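RsfP (Uncultured bacterium, PDB 4GLJ) probably catalyses the phosphate-dependent cleavage of methylthioadenosine to adenine and methylthioribose 1-phosphate, and binds the dye rhodamine B. Local coordinates at residues Ser95-Leu106 / Arg189-Asn200; Lys86-Val96 / Ala210-Leu219. All coordinates share one frame; numbering follows the deposited sequence. Where two conformers were deposited one is given.

Contact 1: residues Ser95-Leu106 / Arg189-Asn200; sequences SVSAVGSLQETL and RQMQADIIGMTN. With RHB (N-[9-(2-carboxyphenyl)-6-(diethylamino)-3H-xanthen-3-ylidene]-N-ethylethanaminium), chain C; PO4 (phosphate ion), chain D.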
# COMPACT_ATOMS: atom_id res chain seq x y z
N SER A 95 20.34 13.58 0.89
CA SER A 95 20.19 12.11 1.00
C SER A 95 20.96 11.54 -0.20
O SER A 95 20.80 11.97 -1.35
CB SER A 95 18.70 11.77 0.76
OG SER A 95 18.64 10.43 0.22
N VAL A 96 21.80 10.58 0.06
CA VAL A 96 22.61 10.02 -0.97
C VAL A 96 22.20 8.58 -1.07
O VAL A 96 22.37 7.84 -0.10
CB VAL A 96 24.11 10.13 -0.65
CG1 VAL A 96 24.87 9.49 -1.83
CG2 VAL A 96 24.53 11.61 -0.42
N SER A 97 21.57 8.21 -2.20
CA SER A 97 20.89 6.92 -2.31
C SER A 97 21.19 6.14 -3.59
O SER A 97 21.23 6.73 -4.69
CB SER A 97 19.40 7.18 -2.31
OG SER A 97 19.15 7.75 -1.05
N ALA A 98 21.32 4.81 -3.44
CA ALA A 98 21.58 3.94 -4.59
C ALA A 98 20.21 3.73 -5.24
O ALA A 98 19.19 3.53 -4.50
CB ALA A 98 22.16 2.59 -4.16
N VAL A 99 20.16 3.80 -6.57
CA VAL A 99 18.89 3.58 -7.27
C VAL A 99 19.09 2.70 -8.49
O VAL A 99 20.22 2.47 -9.00
CB VAL A 99 18.20 4.90 -7.75
CG1 VAL A 99 17.79 5.73 -6.53
CG2 VAL A 99 19.07 5.63 -8.79
N GLY A 100 17.98 2.13 -8.92
CA GLY A 100 17.94 1.45 -10.20
C GLY A 100 17.44 2.38 -11.26
O GLY A 100 16.62 3.25 -10.99
N SER A 101 17.88 2.21 -12.48
CA SER A 101 17.39 3.06 -13.57
C SER A 101 16.20 2.42 -14.27
O SER A 101 16.20 1.20 -14.55
CB SER A 101 18.49 3.26 -14.64
OG SER A 101 17.88 3.76 -15.86
N LEU A 102 15.20 3.23 -14.57
CA LEU A 102 14.07 2.79 -15.41
C LEU A 102 14.14 3.37 -16.82
O LEU A 102 13.23 3.19 -17.62
CB LEU A 102 12.75 3.25 -14.74
CG LEU A 102 12.45 2.67 -13.34
CD1 LEU A 102 11.32 3.42 -12.64
CD2 LEU A 102 12.14 1.16 -13.47
N GLN A 103 15.25 4.00 -17.21
CA GLN A 103 15.30 4.73 -18.47
C GLN A 103 16.66 4.43 -19.12
O GLN A 103 17.73 4.46 -18.46
CB GLN A 103 15.15 6.26 -18.23
CG GLN A 103 13.85 6.74 -17.59
CD GLN A 103 12.64 6.40 -18.46
OE1 GLN A 103 12.78 6.29 -19.67
NE2 GLN A 103 11.46 6.15 -17.85
N GLU A 104 16.61 4.12 -20.41
CA GLU A 104 17.84 3.86 -21.20
C GLU A 104 18.99 4.85 -21.04
O GLU A 104 20.18 4.51 -21.00
CB GLU A 104 17.48 3.76 -22.67
CG GLU A 104 18.62 3.14 -23.44
CD GLU A 104 19.10 1.82 -22.81
OE1 GLU A 104 18.24 0.92 -22.52
OE2 GLU A 104 20.34 1.68 -22.61
N THR A 105 18.62 6.12 -21.00
CA THR A 105 19.63 7.17 -20.93
C THR A 105 20.20 7.38 -19.53
O THR A 105 21.18 8.11 -19.39
CB THR A 105 19.01 8.48 -21.35
OG1 THR A 105 17.81 8.61 -20.58
CG2 THR A 105 18.71 8.45 -22.86
N LEU A 106 19.60 6.79 -18.48
CA LEU A 106 20.21 6.83 -17.13
C LEU A 106 20.99 5.54 -16.91
O LEU A 106 20.39 4.45 -16.64
CB LEU A 106 19.16 7.01 -16.04
CG LEU A 106 18.17 8.13 -16.36
CD1 LEU A 106 17.06 8.17 -15.34
CD2 LEU A 106 18.87 9.47 -16.36
N ARG A 189 7.64 2.55 -15.33
CA ARG A 189 7.88 3.28 -16.59
C ARG A 189 6.64 3.96 -17.18
O ARG A 189 6.73 5.12 -17.69
CB ARG A 189 8.59 2.38 -17.66
CG ARG A 189 9.98 1.86 -17.27
CD ARG A 189 10.67 0.95 -18.34
NE ARG A 189 10.35 1.43 -19.69
CZ ARG A 189 11.07 2.28 -20.44
NH1 ARG A 189 12.23 2.78 -20.03
NH2 ARG A 189 10.61 2.61 -21.65
N GLN A 190 5.48 3.28 -17.14
CA GLN A 190 4.26 3.84 -17.71
C GLN A 190 3.80 5.05 -16.82
O GLN A 190 3.14 5.99 -17.30
CB GLN A 190 3.19 2.71 -17.82
CG GLN A 190 1.77 3.19 -18.06
CD GLN A 190 0.76 2.04 -18.05
OE1 GLN A 190 1.06 0.93 -18.49
NE2 GLN A 190 -0.42 2.30 -17.52
N MET A 191 4.18 5.03 -15.54
CA MET A 191 3.82 6.14 -14.62
C MET A 191 4.82 7.28 -14.79
O MET A 191 4.76 8.22 -14.06
CB MET A 191 3.91 5.72 -13.15
CG MET A 191 2.89 4.70 -12.68
SD MET A 191 3.48 3.80 -11.22
CE MET A 191 4.15 5.04 -10.18
N GLN A 192 5.77 7.14 -15.73
CA GLN A 192 6.82 8.17 -16.00
C GLN A 192 7.84 8.30 -14.87
O GLN A 192 8.36 9.37 -14.67
CB GLN A 192 6.24 9.57 -16.18
CG GLN A 192 4.93 9.64 -16.93
CD GLN A 192 5.17 9.59 -18.39
OE1 GLN A 192 5.10 10.60 -19.06
NE2 GLN A 192 5.47 8.40 -18.90
N ALA A 193 8.07 7.26 -14.10
CA ALA A 193 9.13 7.30 -13.16
C ALA A 193 10.46 7.01 -13.90
O ALA A 193 10.46 6.24 -14.87
CB ALA A 193 8.90 6.25 -12.08
N ASP A 194 11.60 7.48 -13.36
CA ASP A 194 12.89 7.41 -14.04
C ASP A 194 13.91 6.54 -13.30
O ASP A 194 14.76 5.92 -13.92
CB ASP A 194 13.44 8.84 -14.16
CG ASP A 194 12.54 9.72 -15.04
OD1 ASP A 194 12.01 10.75 -14.54
OD2 ASP A 194 12.32 9.34 -16.23
N ILE A 195 13.81 6.53 -11.98
CA ILE A 195 14.67 5.78 -11.09
C ILE A 195 13.79 5.20 -9.95
O ILE A 195 12.74 5.74 -9.65
CB ILE A 195 15.81 6.65 -10.53
CG1 ILE A 195 15.26 7.84 -9.71
CG2 ILE A 195 16.73 7.11 -11.69
CD1 ILE A 195 16.30 8.76 -9.06
N ILE A 196 14.29 4.12 -9.35
CA ILE A 196 13.65 3.36 -8.34
C ILE A 196 14.55 3.15 -7.15
O ILE A 196 15.72 2.67 -7.26
CB ILE A 196 13.09 2.02 -8.90
CG1 ILE A 196 12.42 1.17 -7.77
CG2 ILE A 196 14.16 1.21 -9.63
CD1 ILE A 196 11.32 0.32 -8.36
N GLY A 197 14.02 3.43 -5.97
CA GLY A 197 14.80 3.17 -4.76
C GLY A 197 13.83 2.69 -3.65
O GLY A 197 12.66 2.48 -3.94
N MET A 198 14.34 2.46 -2.43
CA MET A 198 13.49 1.87 -1.36
C MET A 198 13.47 2.74 -0.12
O MET A 198 12.84 2.34 0.89
CB MET A 198 14.01 0.47 -1.02
CG MET A 198 14.01 -0.49 -2.23
SD MET A 198 14.50 -2.14 -1.73
CE MET A 198 14.41 -2.95 -3.31
N THR A 199 14.19 3.87 -0.15
CA THR A 199 14.42 4.53 1.17
C THR A 199 13.98 6.02 1.29
O THR A 199 13.81 6.52 2.43
CB THR A 199 15.95 4.50 1.56
OG1 THR A 199 16.70 5.11 0.48
CG2 THR A 199 16.42 3.12 1.76
N ASN A 200 13.85 6.75 0.17
CA ASN A 200 13.67 8.19 0.30
C ASN A 200 12.24 8.60 0.68
O ASN A 200 12.00 9.76 1.03
CB ASN A 200 14.24 8.93 -0.92
CG ASN A 200 15.81 8.96 -0.88
OD1 ASN A 200 16.40 9.97 -1.20
ND2 ASN A 200 16.46 7.90 -0.30
O2 RHB C . 21.77 -3.60 -10.22
C26 RHB C . 22.84 -3.97 -9.69
C19 RHB C . 22.92 -3.80 -8.20
C14 RHB C . 21.76 -3.55 -7.51
C15 RHB C . 21.80 -3.39 -6.13
C16 RHB C . 22.99 -3.45 -5.42
C17 RHB C . 24.17 -3.69 -6.12
C18 RHB C . 24.13 -3.86 -7.49
C9 RHB C . 20.46 -3.52 -8.21
C8 RHB C . 20.16 -4.50 -9.27
C13 RHB C . 21.16 -5.40 -9.62
C12 RHB C . 20.94 -6.32 -10.63
C11 RHB C . 19.72 -6.37 -11.29
N1 RHB C . 19.59 -7.36 -12.31
C35 RHB C . 19.84 -8.70 -11.75
C36 RHB C . 21.20 -9.23 -12.16
C22 RHB C . 18.27 -7.35 -12.98
C23 RHB C . 17.77 -8.77 -13.19
C10 RHB C . 18.70 -5.45 -10.94
C7 RHB C . 18.91 -4.50 -9.91
O1 RHB C . 17.94 -3.56 -9.53
C1 RHB C . 18.15 -2.62 -8.52
C2 RHB C . 19.39 -2.57 -7.84
C6 RHB C . 17.17 -1.69 -8.13
C5 RHB C . 17.49 -0.78 -7.10
C4 RHB C . 18.71 -0.74 -6.46
C3 RHB C . 19.67 -1.65 -6.83
N2 RHB C . 16.54 0.11 -6.63
C24 RHB C . 15.34 -0.70 -6.76
C25 RHB C . 14.62 -0.61 -5.45
C33 RHB C . 16.70 0.14 -5.17
C34 RHB C . 18.02 0.80 -4.78
O3 RHB C . 23.80 -4.42 -10.38
P PO4 D . 19.75 3.43 -0.12
O1 PO4 D . 19.70 1.95 -0.41
O2 PO4 D . 21.05 3.85 -0.77
O3 PO4 D . 18.54 3.99 -0.77
O4 PO4 D . 19.79 3.75 1.37
O HOH W 1 8.89 6.06 -18.94
O HOH W 2 14.20 4.15 -21.81

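Contact 2: residues Lys86-Val96 / Ala210-Leu219; sequences KTLGVRYIVSV and ASIAYATLAL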
# COMPACT_ATOMS: atom_id res chain seq x y z
N LYS A 86 16.90 17.07 13.25
CA LYS A 86 16.24 18.26 13.79
C LYS A 86 16.78 18.77 15.13
O LYS A 86 17.01 19.98 15.26
CB LYS A 86 14.70 18.07 13.89
CG LYS A 86 14.02 19.39 14.21
CD LYS A 86 14.16 20.33 12.98
CE LYS A 86 13.38 21.63 13.31
NZ LYS A 86 13.30 22.56 12.13
N THR A 87 17.04 17.90 16.09
CA THR A 87 17.57 18.34 17.36
C THR A 87 18.97 18.96 17.23
O THR A 87 19.39 19.73 18.09
CB THR A 87 17.62 17.24 18.44
OG1 THR A 87 18.64 16.28 18.12
CG2 THR A 87 16.25 16.56 18.62
N LEU A 88 19.67 18.66 16.14
CA LEU A 88 21.04 19.23 15.97
C LEU A 88 20.95 20.61 15.30
O LEU A 88 21.95 21.29 15.12
CB LEU A 88 21.88 18.25 15.12
CG LEU A 88 22.28 16.93 15.82
CD1 LEU A 88 22.89 15.88 14.88
CD2 LEU A 88 23.26 17.28 16.94
N GLY A 89 19.75 20.99 14.86
CA GLY A 89 19.52 22.25 14.17
C GLY A 89 19.73 22.20 12.67
O GLY A 89 19.90 23.22 12.01
N VAL A 90 19.70 21.00 12.11
CA VAL A 90 19.94 20.82 10.68
C VAL A 90 18.82 21.52 9.92
O VAL A 90 17.63 21.38 10.24
CB VAL A 90 19.97 19.30 10.34
CG1 VAL A 90 19.95 19.03 8.83
CG2 VAL A 90 21.20 18.67 11.02
N ARG A 91 19.22 22.29 8.93
CA ARG A 91 18.31 23.05 8.10
C ARG A 91 18.34 22.47 6.68
O ARG A 91 17.43 22.72 5.90
CB ARG A 91 18.77 24.51 8.09
CG ARG A 91 18.68 25.15 9.48
CD ARG A 91 19.38 26.49 9.55
NE ARG A 91 18.89 27.36 8.50
CZ ARG A 91 19.63 28.00 7.62
NH1 ARG A 91 20.95 27.94 7.65
NH2 ARG A 91 19.01 28.70 6.71
N TYR A 92 19.41 21.73 6.38
CA TYR A 92 19.56 21.16 5.02
C TYR A 92 19.99 19.73 5.11
O TYR A 92 20.91 19.42 5.81
CB TYR A 92 20.62 21.87 4.16
CG TYR A 92 20.38 23.40 4.03
CD1 TYR A 92 19.46 23.93 3.10
CD2 TYR A 92 21.02 24.29 4.90
CE1 TYR A 92 19.25 25.31 2.98
CE2 TYR A 92 20.82 25.69 4.83
CZ TYR A 92 19.96 26.17 3.86
OH TYR A 92 19.77 27.53 3.78
N ILE A 93 19.27 18.84 4.38
CA ILE A 93 19.69 17.41 4.24
C ILE A 93 19.95 17.07 2.78
O ILE A 93 19.13 17.40 1.92
CB ILE A 93 18.58 16.42 4.76
CG1 ILE A 93 18.46 16.62 6.27
CG2 ILE A 93 18.94 14.96 4.44
CD1 ILE A 93 17.26 15.86 6.88
N VAL A 94 21.08 16.41 2.54
CA VAL A 94 21.31 15.74 1.28
C VAL A 94 21.26 14.24 1.56
O VAL A 94 22.05 13.69 2.27
CB VAL A 94 22.67 16.09 0.61
CG1 VAL A 94 22.82 15.34 -0.73
CG2 VAL A 94 22.71 17.60 0.34
N SER A 95 20.34 13.58 0.89
CA SER A 95 20.19 12.11 1.00
C SER A 95 20.96 11.54 -0.20
O SER A 95 20.80 11.97 -1.35
CB SER A 95 18.70 11.77 0.76
OG SER A 95 18.64 10.43 0.22
N VAL A 96 21.80 10.58 0.06
CA VAL A 96 22.61 10.02 -0.97
C VAL A 96 22.20 8.58 -1.07
O VAL A 96 22.37 7.84 -0.10
CB VAL A 96 24.11 10.13 -0.65
CG1 VAL A 96 24.87 9.49 -1.83
CG2 VAL A 96 24.53 11.61 -0.42
N ALA A 210 9.38 18.25 9.42
CA ALA A 210 10.35 18.79 10.36
C ALA A 210 10.92 20.12 9.91
O ALA A 210 11.89 20.62 10.50
CB ALA A 210 11.49 17.82 10.57
N SER A 211 10.32 20.71 8.86
CA SER A 211 10.77 22.00 8.28
C SER A 211 12.27 21.99 7.86
O SER A 211 12.96 22.98 8.02
CB SER A 211 10.48 23.14 9.29
OG SER A 211 9.07 23.23 9.54
N ILE A 212 12.75 20.87 7.31
CA ILE A 212 14.14 20.76 6.87
C ILE A 212 14.18 20.59 5.36
O ILE A 212 13.45 19.75 4.82
CB ILE A 212 14.84 19.54 7.49
CG1 ILE A 212 14.83 19.60 9.01
CG2 ILE A 212 16.26 19.37 6.93
CD1 ILE A 212 15.28 18.29 9.73
N ALA A 213 15.01 21.36 4.67
CA ALA A 213 15.11 21.30 3.25
C ALA A 213 15.82 20.02 2.92
O ALA A 213 16.79 19.65 3.55
CB ALA A 213 15.88 22.53 2.70
N TYR A 214 15.31 19.30 1.93
CA TYR A 214 15.73 17.93 1.73
C TYR A 214 15.76 17.71 0.24
O TYR A 214 14.78 18.01 -0.48
CB TYR A 214 14.75 16.94 2.37
CG TYR A 214 15.01 15.44 2.12
CD1 TYR A 214 14.60 14.84 0.89
CD2 TYR A 214 15.57 14.65 3.10
CE1 TYR A 214 14.82 13.50 0.63
CE2 TYR A 214 15.81 13.29 2.88
CZ TYR A 214 15.42 12.72 1.65
OH TYR A 214 15.58 11.34 1.46
N ALA A 215 16.90 17.20 -0.24
CA ALA A 215 16.99 16.78 -1.65
C ALA A 215 17.85 15.53 -1.78
O ALA A 215 18.56 15.13 -0.84
CB ALA A 215 17.46 17.90 -2.60
N THR A 216 17.83 14.91 -2.96
CA THR A 216 18.43 13.55 -3.10
C THR A 216 19.52 13.60 -4.18
O THR A 216 19.30 14.17 -5.23
CB THR A 216 17.34 12.54 -3.50
OG1 THR A 216 16.42 12.40 -2.36
CG2 THR A 216 17.96 11.14 -3.77
N LEU A 217 20.66 13.05 -3.85
CA LEU A 217 21.66 12.72 -4.86
C LEU A 217 21.58 11.16 -5.10
O LEU A 217 21.99 10.37 -4.25
CB LEU A 217 23.06 13.11 -4.34
CG LEU A 217 24.27 12.71 -5.20
CD1 LEU A 217 24.18 13.47 -6.52
CD2 LEU A 217 25.59 13.03 -4.50
N ALA A 218 20.99 10.76 -6.24
CA ALA A 218 20.78 9.33 -6.54
C ALA A 218 21.95 8.80 -7.37
O ALA A 218 22.40 9.47 -8.31
CB ALA A 218 19.46 9.14 -7.25
N LEU A 219 22.41 7.62 -7.01
CA LEU A 219 23.52 6.98 -7.66
C LEU A 219 22.98 5.74 -8.38
O LEU A 219 22.50 4.82 -7.76
CB LEU A 219 24.52 6.51 -6.59
CG LEU A 219 24.85 7.53 -5.48
CD1 LEU A 219 25.91 6.94 -4.54
CD2 LEU A 219 25.34 8.82 -6.12

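Contact 1: residues Ser95-Leu106 / Arg189-Asn200
Gly100 and Ile196 form the antiparallel hydrogen-bonded pair by which strand 195-197 joins strand 92-101 in the mixed sheet of the phosphorylase fold. Gly100 N lies 2.9 Å from Ile196 O, and Ile196 N returns the bond to Gly100 O at 3.0 Å.

Among polar side chains, the Asn200 amide spans two serines. Its OD1 accepts from Ser95 OG at 2.7 Å, the donor tilted 32° from the carbonyl plane, and its ND2 donates to Ser97 OG at 2.8 Å. Ser97 OG in turn donates to Ser95 OG. A leucine replacing Asn200 would probably leave Ser95 OG without its acceptor and Ser97 OG without its amide donor.

Apolar contact comes from Leu106, whose CD1 meets Ile195 CG2 at 3.8 Å with the side chains nearly perpendicular.

Around the ligands, Ala98 N points almost straight (174°) at phosphate O2, 2.9 Å away. Ile196 and Met198 pack on an ethyl arm of the dye; at Gly100 a CB would collide with xanthene carbon C6.

At the far end, Gln103 NE2 donates to Ala193 O at 3.1 Å. Arg189, its chain bent at chi3 (36°), brings NH1 to 2.6 Å from Leu102 O, in that carbonyl's plane.

Contact 2: residues Lys86-Val96 / Ala210-Leu219
Arg91 O is held from two sources: Ala213 N donates to it across the contact at 3.0 Å, from 39° above the carbonyl plane, and His270 NE2 supplies a second bond. From here strands 92-96 and 213-219 run parallel through five bridged pairs, from Tyr92 with Ala213 to Val96 with Leu217, with axes 4.6 Å apart at closest approach. The later bonds are better aligned than the first. Ile93 N sits 2.7 Å from Ala213 O, nearly along the C=O axis, and Leu217 N reaches Ser95 O at 2.7 Å with a C=O...N angle of 175°.

Side chains divide between the two faces. On one, Ile93 fills the space between neighbours: its CG1 touches Ile212 CG2 at 3.6 Å, while its CG2 meets Tyr214 CD2 at 3.6 Å, obliquely to the ring. The hydroxyl end of Tyr214 lies against Ser95 CB, also obliquely, and its OH bonds to Glu203. On the other face, Val96 CG1 packs on Leu219 CD1 at 3.9 Å, and helix 237-263 covers both residues.

Before the strands, Lys86 bends at chi2 (69°), slides past Ile212 and puts NZ 2.9 Å from Ala210 O. That carbonyl follows the end of helix 200-209, so the negative end of the helix dipole would probably favour the ammonium charge, while the buried strands join through backbone bonds and apolar contact, their side-chain hydroxyls bonding outside the two segments.

Strand 92-101 carries both contacts: contact 2 pairs its first half with strand 213-221, contact 1 its second half with strand 195-197, and Ser95 and Val96 belong to both. The centres lie about 19 Å apart, yet the two join directly. Asn200 OD1 of contact 1 is 2.7 Å from Thr216 OG1 of contact 2, a probable hydrogen bond, and Ser97 O is 2.8 Å from Leu219 N, probably continuing the parallel ladder. Ile195 CD1 also packs on Ala218 CB at 3.7 Å. Contact 1 lines the pocket that holds phosphate and rhodamine B, whereas contact 2 stands back from it, with the Leu219 side chain about 9 Å from a bound dye.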